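Long-range contacts in dally-like, isoform A (Drosophila melanogaster, PDB 6XTZ), which probably acts as a cell-surface proteoglycan of the glypican family, binding Wnt and Hedgehog proteins and shielding the Wnt lipid to allow signalling at a distance: residues L150-F155 with N167-V172; E174-L179 with N316-G321. The protein carries 5 engineered substitutions. All blocks are in the same frame, centred on the assembly; numbering follows the deposited sequence.

Contact 1: residues L150-F155 with N167-V172; sequences LYQKMF and NYMRCV
Phe-155 and Val-172 form the tightly packed part of this junction between helix 139-158 and the short helix 169-176, an example of two helices closing on each other without a hydrogen bond between the two segments. CG1 of Val-172 approaches the phenyl ring obliquely, 3.9 Å from CD2 of Phe-155, while CG2 of Val-172 is 4.0 Å from CE2 of Phe-155. The first side-chain bond of Phe-155 points toward 167-172, and CG is anti to the backbone N (chi1 167°). Phe-164, from the connecting loop, packs edge-to-face with the same ring, and Val-318 of helix 296-322 also touches it; Phe-155 and Val-172 are both buried.

Toward solvent, the partners are Gln-152 and Met-169, both partly exposed. In Met-169 a chi2 of 72° turns SD back, and the extended chi3 (175°) carries CE on to 3.6 Å from CB of Gln-152 and 3.4 Å from the backbone O of Gln-152. Farther out along the glutamine, OE1 of Gln-152 meets CG of Met-169 at 3.4 Å, a contact of an amide oxygen with a methylene group. The other end of that amide is engaged within its own helix, NE2 of Gln-152 bonding to OD1 of Asn-148. With no hydrogen bond across, the attraction between 150-155 and 167-172 rests on van der Waals contact and the burial of largely apolar surface.

Contact 2: residues E174-L179 with N316-G321; sequences EHMKEL and NRVFQG
A mostly apolar contact with a polar border joins segment 174-179, from helix 169-176 onward, to the last turns of helix 296-322, at one extremity of the elongated, helical glypican core. Its buried part centres on Val-318, whose CG2 receives two side chains: CE of Met-176 at 3.9 Å, the two chains crossing at about a right angle, and CD1 of Leu-179 at 4.0 Å. In Met-176 a chi2 of -61° turns SD, and the extended chi3 takes CE on to the valine. Ile-314, one turn earlier on helix 296-322, touches both Met-176 and Leu-179.

Leu-179 also works outward. Its CD2 sits over one face of the Arg-317 guanidinium, offset toward the rim, 3.6 Å from CZ of Arg-317. The extended arginine chain runs past the leucine, CD and NE of Arg-317 each lying 3.7 Å from CD2 of Leu-179. Glu-178 OE1 lies 4.6 Å from Arg-317 NH2, well out of the guanidinium plane, and can offer at most a general electrostatic attraction.

On the other flank the His-175 ring points its CE1 corner at the backbone, 3.7 Å from CA of Gly-321, which lies in the ring plane, and 3.7 Å from O of Gln-320. An alanine at His-175 would probably open a gap beside Gly-321 and Cys-322. A CB at position 321 would clash with this ring, and the positive phi of Gly-321 (108°) independently favours glycine. A short helix laid on the end of a long one, with a glycine facing a histidine ring, belongs here to the elongated alpha-helical core of the glypican family.

Overall arrangement
Both contacts use helix 169-176, and their centres lie about 9 Å apart at the same end of the chain, far from its centre. Contact 1 sets this helix against helix 139-158, its near neighbour in sequence; contact 2 joins it to helix 296-322, its segments lying 137 residues apart. The two merge through Phe-155 and Met-176, and the disulfide of Cys-171 with Cys-322 covalently ties helix 169-176 to helix 296-322. Contact 1 has two of four touching residues buried and none exposed, its outer part a methionine and a neutral amide. Contact 2 reaches further to the surface, three of its seven being exposed, among them Arg-317, which carries its charged border.

Contact 1: residues L150-F155 with N167-V172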
ATOM      1  N   LEU A 150      16.468  32.404 -15.214  1.00 55.57           N
ATOM      2  CA  LEU A 150      16.484  32.456 -16.673  1.00 56.43           C
ATOM      3  C   LEU A 150      15.918  33.774 -17.185  1.00 57.58           C
ATOM      4  O   LEU A 150      16.399  34.317 -18.187  1.00 56.77           O
ATOM      5  CB  LEU A 150      15.703  31.275 -17.251  1.00 57.16           C
ATOM      6  CG  LEU A 150      16.501  30.041 -17.680  1.00 58.74           C
ATOM      7  CD1 LEU A 150      17.429  29.575 -16.573  1.00 62.26           C
ATOM      8  CD2 LEU A 150      15.562  28.921 -18.098  1.00 51.77           C
ATOM      9  N   TYR A 151      14.892  34.304 -16.513  1.00 57.18           N
ATOM     10  CA  TYR A 151      14.339  35.596 -16.907  1.00 52.44           C
ATOM     11  C   TYR A 151      15.383  36.698 -16.788  1.00 56.57           C
ATOM     12  O   TYR A 151      15.443  37.602 -17.629  1.00 58.80           O
ATOM     13  CB  TYR A 151      13.113  35.931 -16.054  1.00 52.75           C
ATOM     14  CG  TYR A 151      11.913  35.035 -16.272  1.00 53.74           C
ATOM     15  CD1 TYR A 151      11.818  34.215 -17.390  1.00 53.29           C
ATOM     16  CD2 TYR A 151      10.868  35.013 -15.356  1.00 52.53           C
ATOM     17  CE1 TYR A 151      10.719  33.397 -17.586  1.00 50.02           C
ATOM     18  CE2 TYR A 151       9.767  34.203 -15.543  1.00 50.96           C
ATOM     19  CZ  TYR A 151       9.696  33.396 -16.659  1.00 55.16           C
ATOM     20  OH  TYR A 151       8.598  32.585 -16.845  1.00 59.12           O
ATOM     21  N   GLN A 152      16.215  36.639 -15.746  1.00 59.59           N
ATOM     22  CA  GLN A 152      17.238  37.660 -15.549  1.00 65.42           C
ATOM     23  C   GLN A 152      18.330  37.554 -16.606  1.00 75.88           C
ATOM     24  O   GLN A 152      18.728  38.560 -17.205  1.00 79.16           O
ATOM     25  CB  GLN A 152      17.833  37.540 -14.147  1.00 63.43           C
ATOM     26  CG  GLN A 152      16.825  37.709 -13.026  1.00 66.38           C
ATOM     27  CD  GLN A 152      17.456  37.585 -11.655  1.00 66.96           C
ATOM     28  OE1 GLN A 152      18.470  38.219 -11.365  1.00 67.67           O
ATOM     29  NE2 GLN A 152      16.862  36.758 -10.804  1.00 71.44           N
ATOM     30  N   LYS A 153      18.831  36.339 -16.844  1.00 76.87           N
ATOM     31  CA  LYS A 153      19.888  36.157 -17.834  1.00 74.87           C
ATOM     32  C   LYS A 153      19.395  36.483 -19.238  1.00 76.72           C
ATOM     33  O   LYS A 153      20.133  37.064 -20.043  1.00 76.93           O
ATOM     34  CB  LYS A 153      20.426  34.728 -17.771  1.00 70.18           C
ATOM     35  CG  LYS A 153      21.384  34.493 -16.620  1.00 71.79           C
ATOM     36  CD  LYS A 153      21.784  33.034 -16.512  1.00 68.60           C
ATOM     37  CE  LYS A 153      23.027  32.885 -15.658  1.00 65.07           C
ATOM     38  NZ  LYS A 153      22.927  33.663 -14.396  1.00 69.73           N
ATOM     39  N   MET A 154      18.149  36.121 -19.551  1.00 80.20           N
ATOM     40  CA  MET A 154      17.593  36.445 -20.858  1.00 85.42           C
ATOM     41  C   MET A 154      17.421  37.945 -21.050  1.00 84.96           C
ATOM     42  O   MET A 154      17.344  38.407 -22.193  1.00 84.37           O
ATOM     43  CB  MET A 154      16.252  35.737 -21.049  1.00 91.95           C
ATOM     44  CG  MET A 154      15.973  35.323 -22.482  1.00 96.08           C
ATOM     45  SD  MET A 154      17.133  34.074 -23.071  1.00 98.27           S
ATOM     46  CE  MET A 154      16.572  33.872 -24.761  1.00 99.38           C
ATOM     47  N   PHE A 155      17.366  38.710 -19.960  1.00 86.62           N
ATOM     48  CA  PHE A 155      17.245  40.159 -20.056  1.00 87.19           C
ATOM     49  C   PHE A 155      18.597  40.834 -20.257  1.00 89.54           C
ATOM     50  O   PHE A 155      18.668  41.891 -20.894  1.00 88.29           O
ATOM     51  CB  PHE A 155      16.557  40.704 -18.804  1.00 86.63           C
ATOM     52  CG  PHE A 155      16.653  42.195 -18.653  1.00 88.25           C
ATOM     53  CD1 PHE A 155      15.853  43.035 -19.411  1.00 88.42           C
ATOM     54  CD2 PHE A 155      17.534  42.755 -17.744  1.00 90.41           C
ATOM     55  CE1 PHE A 155      15.939  44.407 -19.270  1.00 91.58           C
ATOM     56  CE2 PHE A 155      17.623  44.125 -17.598  1.00 93.40           C
ATOM     57  CZ  PHE A 155      16.826  44.953 -18.362  1.00 93.57           C
ATOM     58  N   ASN A 167      24.607  45.380  -9.104  1.00147.54           N
ATOM     59  CA  ASN A 167      23.725  44.523  -8.321  1.00143.36           C
ATOM     60  C   ASN A 167      22.371  45.168  -8.045  1.00140.60           C
ATOM     61  O   ASN A 167      21.693  44.795  -7.077  1.00138.74           O
ATOM     62  CB  ASN A 167      24.405  44.106  -7.017  1.00144.72           C
ATOM     63  CG  ASN A 167      25.061  42.743  -7.123  1.00144.96           C
ATOM     64  OD1 ASN A 167      25.489  42.335  -8.203  1.00144.85           O
ATOM     65  ND2 ASN A 167      25.126  42.024  -6.008  1.00144.38           N
ATOM     66  N   TYR A 168      21.957  46.119  -8.877  1.00140.37           N
ATOM     67  CA  TYR A 168      20.563  46.525  -8.958  1.00138.88           C
ATOM     68  C   TYR A 168      19.689  45.439  -9.591  1.00131.92           C
ATOM     69  O   TYR A 168      18.496  45.679  -9.817  1.00131.39           O
ATOM     70  CB  TYR A 168      20.446  47.828  -9.756  1.00145.23           C
ATOM     71  CG  TYR A 168      19.680  48.935  -9.061  1.00149.50           C
ATOM     72  CD1 TYR A 168      20.055  49.384  -7.803  1.00150.48           C
ATOM     73  CD2 TYR A 168      18.593  49.542  -9.675  1.00151.31           C
ATOM     74  CE1 TYR A 168      19.359  50.397  -7.168  1.00151.45           C
ATOM     75  CE2 TYR A 168      17.890  50.556  -9.052  1.00152.43           C
ATOM     76  CZ  TYR A 168      18.277  50.981  -7.797  1.00152.23           C
ATOM     77  OH  TYR A 168      17.582  51.991  -7.169  1.00152.45           O
ATOM     78  N   MET A 169      20.262  44.256  -9.857  1.00125.28           N
ATOM     79  CA  MET A 169      19.537  43.169 -10.509  1.00115.77           C
ATOM     80  C   MET A 169      18.384  42.635  -9.665  1.00110.66           C
ATOM     81  O   MET A 169      17.491  41.969 -10.205  1.00107.34           O
ATOM     82  CB  MET A 169      20.499  42.031 -10.834  1.00110.32           C
ATOM     83  CG  MET A 169      20.059  41.142 -11.980  1.00109.47           C
ATOM     84  SD  MET A 169      20.210  41.955 -13.582  1.00113.46           S
ATOM     85  CE  MET A 169      19.764  40.587 -14.639  1.00113.32           C
ATOM     86  N   ARG A 170      18.388  42.903  -8.355  1.00111.04           N
ATOM     87  CA  ARG A 170      17.266  42.509  -7.508  1.00112.79           C
ATOM     88  C   ARG A 170      15.963  43.123  -7.996  1.00113.74           C
ATOM     89  O   ARG A 170      14.899  42.505  -7.874  1.00112.62           O
ATOM     90  CB  ARG A 170      17.533  42.918  -6.059  1.00115.50           C
ATOM     91  CG  ARG A 170      18.857  42.422  -5.497  1.00117.74           C
ATOM     92  CD  ARG A 170      19.077  42.965  -4.096  1.00120.91           C
ATOM     93  NE  ARG A 170      20.371  42.572  -3.548  1.00124.89           N
ATOM     94  CZ  ARG A 170      20.815  42.939  -2.350  1.00128.55           C
ATOM     95  NH1 ARG A 170      20.070  43.711  -1.572  1.00130.48           N
ATOM     96  NH2 ARG A 170      22.006  42.534  -1.931  1.00128.76           N
ATOM     97  N   CYS A 171      16.029  44.339  -8.546  1.00114.12           N
ATOM     98  CA  CYS A 171      14.848  44.949  -9.143  1.00112.49           C
ATOM     99  C   CYS A 171      14.385  44.155 -10.357  1.00104.45           C
ATOM    100  O   CYS A 171      13.181  43.959 -10.558  1.00105.38           O
ATOM    101  CB  CYS A 171      15.144  46.400  -9.524  1.00119.49           C
ATOM    102  SG  CYS A 171      13.700  47.349 -10.067  1.00124.33           S
ATOM    103  N   VAL A 172      15.331  43.684 -11.174  1.00 92.09           N
ATOM    104  CA  VAL A 172      14.976  42.836 -12.308  1.00 83.15           C
ATOM    105  C   VAL A 172      14.378  41.523 -11.819  1.00 80.30           C
ATOM    106  O   VAL A 172      13.386  41.033 -12.370  1.00 79.08           O
ATOM    107  CB  VAL A 172      16.203  42.597 -13.209  1.00 77.32           C
ATOM    108  CG1 VAL A 172      15.827  41.733 -14.404  1.00 77.64           C
ATOM    109  CG2 VAL A 172      16.792  43.920 -13.664  1.00 72.98           C
TER

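Contact 2: residues E174-L179 with N316-G321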
ATOM      1  N   GLU A 174      12.826  40.990  -8.902  1.00 83.38           N
ATOM      2  CA  GLU A 174      11.509  41.266  -8.342  1.00 86.08           C
ATOM      3  C   GLU A 174      10.485  41.576  -9.425  1.00 87.00           C
ATOM      4  O   GLU A 174       9.310  41.220  -9.284  1.00 84.80           O
ATOM      5  CB  GLU A 174      11.592  42.422  -7.344  1.00 90.72           C
ATOM      6  CG  GLU A 174      12.057  42.014  -5.955  1.00 96.37           C
ATOM      7  CD  GLU A 174      11.004  41.224  -5.198  1.00100.59           C
ATOM      8  OE1 GLU A 174       9.811  41.326  -5.552  1.00102.05           O
ATOM      9  OE2 GLU A 174      11.372  40.501  -4.247  1.00101.83           O
ATOM     10  N   HIS A 175      10.906  42.231 -10.508  1.00 91.62           N
ATOM     11  CA  HIS A 175       9.972  42.561 -11.577  1.00 92.15           C
ATOM     12  C   HIS A 175       9.706  41.374 -12.493  1.00 87.31           C
ATOM     13  O   HIS A 175       8.612  41.269 -13.057  1.00 83.81           O
ATOM     14  CB  HIS A 175      10.495  43.750 -12.384  1.00100.18           C
ATOM     15  CG  HIS A 175      10.401  45.058 -11.659  1.00108.06           C
ATOM     16  ND1 HIS A 175      10.465  46.274 -12.305  1.00111.33           N
ATOM     17  CD2 HIS A 175      10.244  45.337 -10.344  1.00109.21           C
ATOM     18  CE1 HIS A 175      10.351  47.247 -11.417  1.00112.69           C
ATOM     19  NE2 HIS A 175      10.217  46.706 -10.221  1.00111.34           N
ATOM     20  N   MET A 176      10.676  40.471 -12.650  1.00 88.95           N
ATOM     21  CA  MET A 176      10.451  39.270 -13.444  1.00 89.33           C
ATOM     22  C   MET A 176       9.516  38.279 -12.762  1.00 89.53           C
ATOM     23  O   MET A 176       9.077  37.324 -13.412  1.00 88.97           O
ATOM     24  CB  MET A 176      11.781  38.584 -13.761  1.00 86.38           C
ATOM     25  CG  MET A 176      12.609  39.293 -14.821  1.00 82.69           C
ATOM     26  SD  MET A 176      11.762  39.409 -16.407  1.00 77.49           S
ATOM     27  CE  MET A 176      12.988  40.287 -17.373  1.00 71.77           C
ATOM     28  N   LYS A 177       9.200  38.482 -11.481  1.00 93.97           N
ATOM     29  CA  LYS A 177       8.295  37.569 -10.791  1.00 97.06           C
ATOM     30  C   LYS A 177       6.871  37.690 -11.321  1.00 96.99           C
ATOM     31  O   LYS A 177       6.146  36.693 -11.394  1.00 94.01           O
ATOM     32  CB  LYS A 177       8.330  37.828  -9.284  1.00 97.94           C
ATOM     33  CG  LYS A 177       9.638  37.438  -8.616  1.00 99.81           C
ATOM     34  CD  LYS A 177       9.545  37.566  -7.103  1.00103.74           C
ATOM     35  CE  LYS A 177      10.810  37.064  -6.427  1.00106.02           C
ATOM     36  NZ  LYS A 177      10.701  37.110  -4.942  1.00107.43           N
ATOM     37  N   GLU A 178       6.452  38.901 -11.692  1.00 99.15           N
ATOM     38  CA  GLU A 178       5.109  39.129 -12.207  1.00101.79           C
ATOM     39  C   GLU A 178       5.039  39.123 -13.728  1.00100.68           C
ATOM     40  O   GLU A 178       3.935  39.045 -14.279  1.00103.56           O
ATOM     41  CB  GLU A 178       4.556  40.459 -11.677  1.00110.67           C
ATOM     42  CG  GLU A 178       5.398  41.676 -12.039  1.00119.13           C
ATOM     43  CD  GLU A 178       4.785  42.977 -11.551  1.00123.44           C
ATOM     44  OE1 GLU A 178       5.448  44.029 -11.667  1.00124.25           O
ATOM     45  OE2 GLU A 178       3.639  42.946 -11.054  1.00124.28           O
ATOM     46  N   LEU A 179       6.175  39.196 -14.415  1.00 95.51           N
ATOM     47  CA  LEU A 179       6.203  39.198 -15.868  1.00 84.92           C
ATOM     48  C   LEU A 179       6.303  37.772 -16.403  1.00 77.24           C
ATOM     49  O   LEU A 179       6.732  36.849 -15.709  1.00 77.88           O
ATOM     50  CB  LEU A 179       7.373  40.038 -16.381  1.00 81.56           C
ATOM     51  CG  LEU A 179       7.335  41.518 -15.998  1.00 82.64           C
ATOM     52  CD1 LEU A 179       8.618  42.224 -16.409  1.00 84.73           C
ATOM     53  CD2 LEU A 179       6.122  42.197 -16.616  1.00 81.52           C
ATOM     54  N   ASN A 316      11.214  47.429 -22.060  1.00114.63           N
ATOM     55  CA  ASN A 316      10.800  48.775 -21.684  1.00116.54           C
ATOM     56  C   ASN A 316      10.084  48.787 -20.340  1.00116.35           C
ATOM     57  O   ASN A 316      10.215  49.756 -19.583  1.00121.30           O
ATOM     58  CB  ASN A 316       9.896  49.372 -22.765  1.00118.29           C
ATOM     59  CG  ASN A 316      10.623  49.593 -24.080  1.00119.15           C
ATOM     60  OD1 ASN A 316      11.782  50.010 -24.101  1.00118.22           O
ATOM     61  ND2 ASN A 316       9.943  49.314 -25.186  1.00120.06           N
ATOM     62  N   ARG A 317       9.334  47.728 -20.026  1.00109.25           N
ATOM     63  CA  ARG A 317       8.642  47.669 -18.743  1.00109.08           C
ATOM     64  C   ARG A 317       9.609  47.402 -17.597  1.00109.89           C
ATOM     65  O   ARG A 317       9.333  47.781 -16.453  1.00107.02           O
ATOM     66  CB  ARG A 317       7.548  46.600 -18.789  1.00106.08           C
ATOM     67  CG  ARG A 317       6.608  46.609 -17.594  1.00107.09           C
ATOM     68  CD  ARG A 317       5.456  45.636 -17.794  1.00109.66           C
ATOM     69  NE  ARG A 317       4.616  45.529 -16.606  1.00112.54           N
ATOM     70  CZ  ARG A 317       3.552  44.736 -16.512  1.00115.60           C
ATOM     71  NH1 ARG A 317       3.193  43.979 -17.540  1.00115.69           N
ATOM     72  NH2 ARG A 317       2.846  44.702 -15.390  1.00117.39           N
ATOM     73  N   VAL A 318      10.743  46.757 -17.880  1.00113.30           N
ATOM     74  CA  VAL A 318      11.747  46.536 -16.844  1.00111.23           C
ATOM     75  C   VAL A 318      12.448  47.842 -16.492  1.00112.25           C
ATOM     76  O   VAL A 318      12.703  48.128 -15.315  1.00112.52           O
ATOM     77  CB  VAL A 318      12.746  45.452 -17.290  1.00107.92           C
ATOM     78  CG1 VAL A 318      13.911  45.367 -16.318  1.00106.15           C
ATOM     79  CG2 VAL A 318      12.050  44.106 -17.398  1.00105.24           C
ATOM     80  N   PHE A 319      12.765  48.660 -17.501  1.00112.34           N
ATOM     81  CA  PHE A 319      13.361  49.966 -17.236  1.00111.47           C
ATOM     82  C   PHE A 319      12.441  50.836 -16.391  1.00114.10           C
ATOM     83  O   PHE A 319      12.917  51.642 -15.582  1.00110.01           O
ATOM     84  CB  PHE A 319      13.698  50.670 -18.552  1.00106.79           C
ATOM     85  CG  PHE A 319      14.856  50.060 -19.289  1.00103.22           C
ATOM     86  CD1 PHE A 319      15.844  49.368 -18.608  1.00 99.72           C
ATOM     87  CD2 PHE A 319      14.957  50.181 -20.666  1.00103.12           C
ATOM     88  CE1 PHE A 319      16.910  48.806 -19.285  1.00 98.57           C
ATOM     89  CE2 PHE A 319      16.020  49.621 -21.350  1.00102.91           C
ATOM     90  CZ  PHE A 319      16.998  48.933 -20.657  1.00101.13           C
ATOM     91  N   GLN A 320      11.129  50.689 -16.558  1.00120.02           N
ATOM     92  CA  GLN A 320      10.161  51.380 -15.714  1.00124.67           C
ATOM     93  C   GLN A 320      10.127  50.712 -14.345  1.00126.33           C
ATOM     94  O   GLN A 320       9.631  49.589 -14.206  1.00125.42           O
ATOM     95  CB  GLN A 320       8.782  51.360 -16.365  1.00127.95           C
ATOM     96  CG  GLN A 320       8.737  51.968 -17.756  1.00132.83           C
ATOM     97  CD  GLN A 320       7.406  51.740 -18.447  1.00135.33           C
ATOM     98  OE1 GLN A 320       6.475  51.188 -17.859  1.00132.81           O
ATOM     99  NE2 GLN A 320       7.310  52.162 -19.703  1.00138.95           N
ATOM    100  N   GLY A 321      10.657  51.395 -13.332  1.00128.88           N
ATOM    101  CA  GLY A 321      10.710  50.881 -11.982  1.00126.28           C
ATOM    102  C   GLY A 321      12.096  50.487 -11.518  1.00122.02           C
ATOM    103  O   GLY A 321      12.322  50.389 -10.304  1.00118.96           O
TER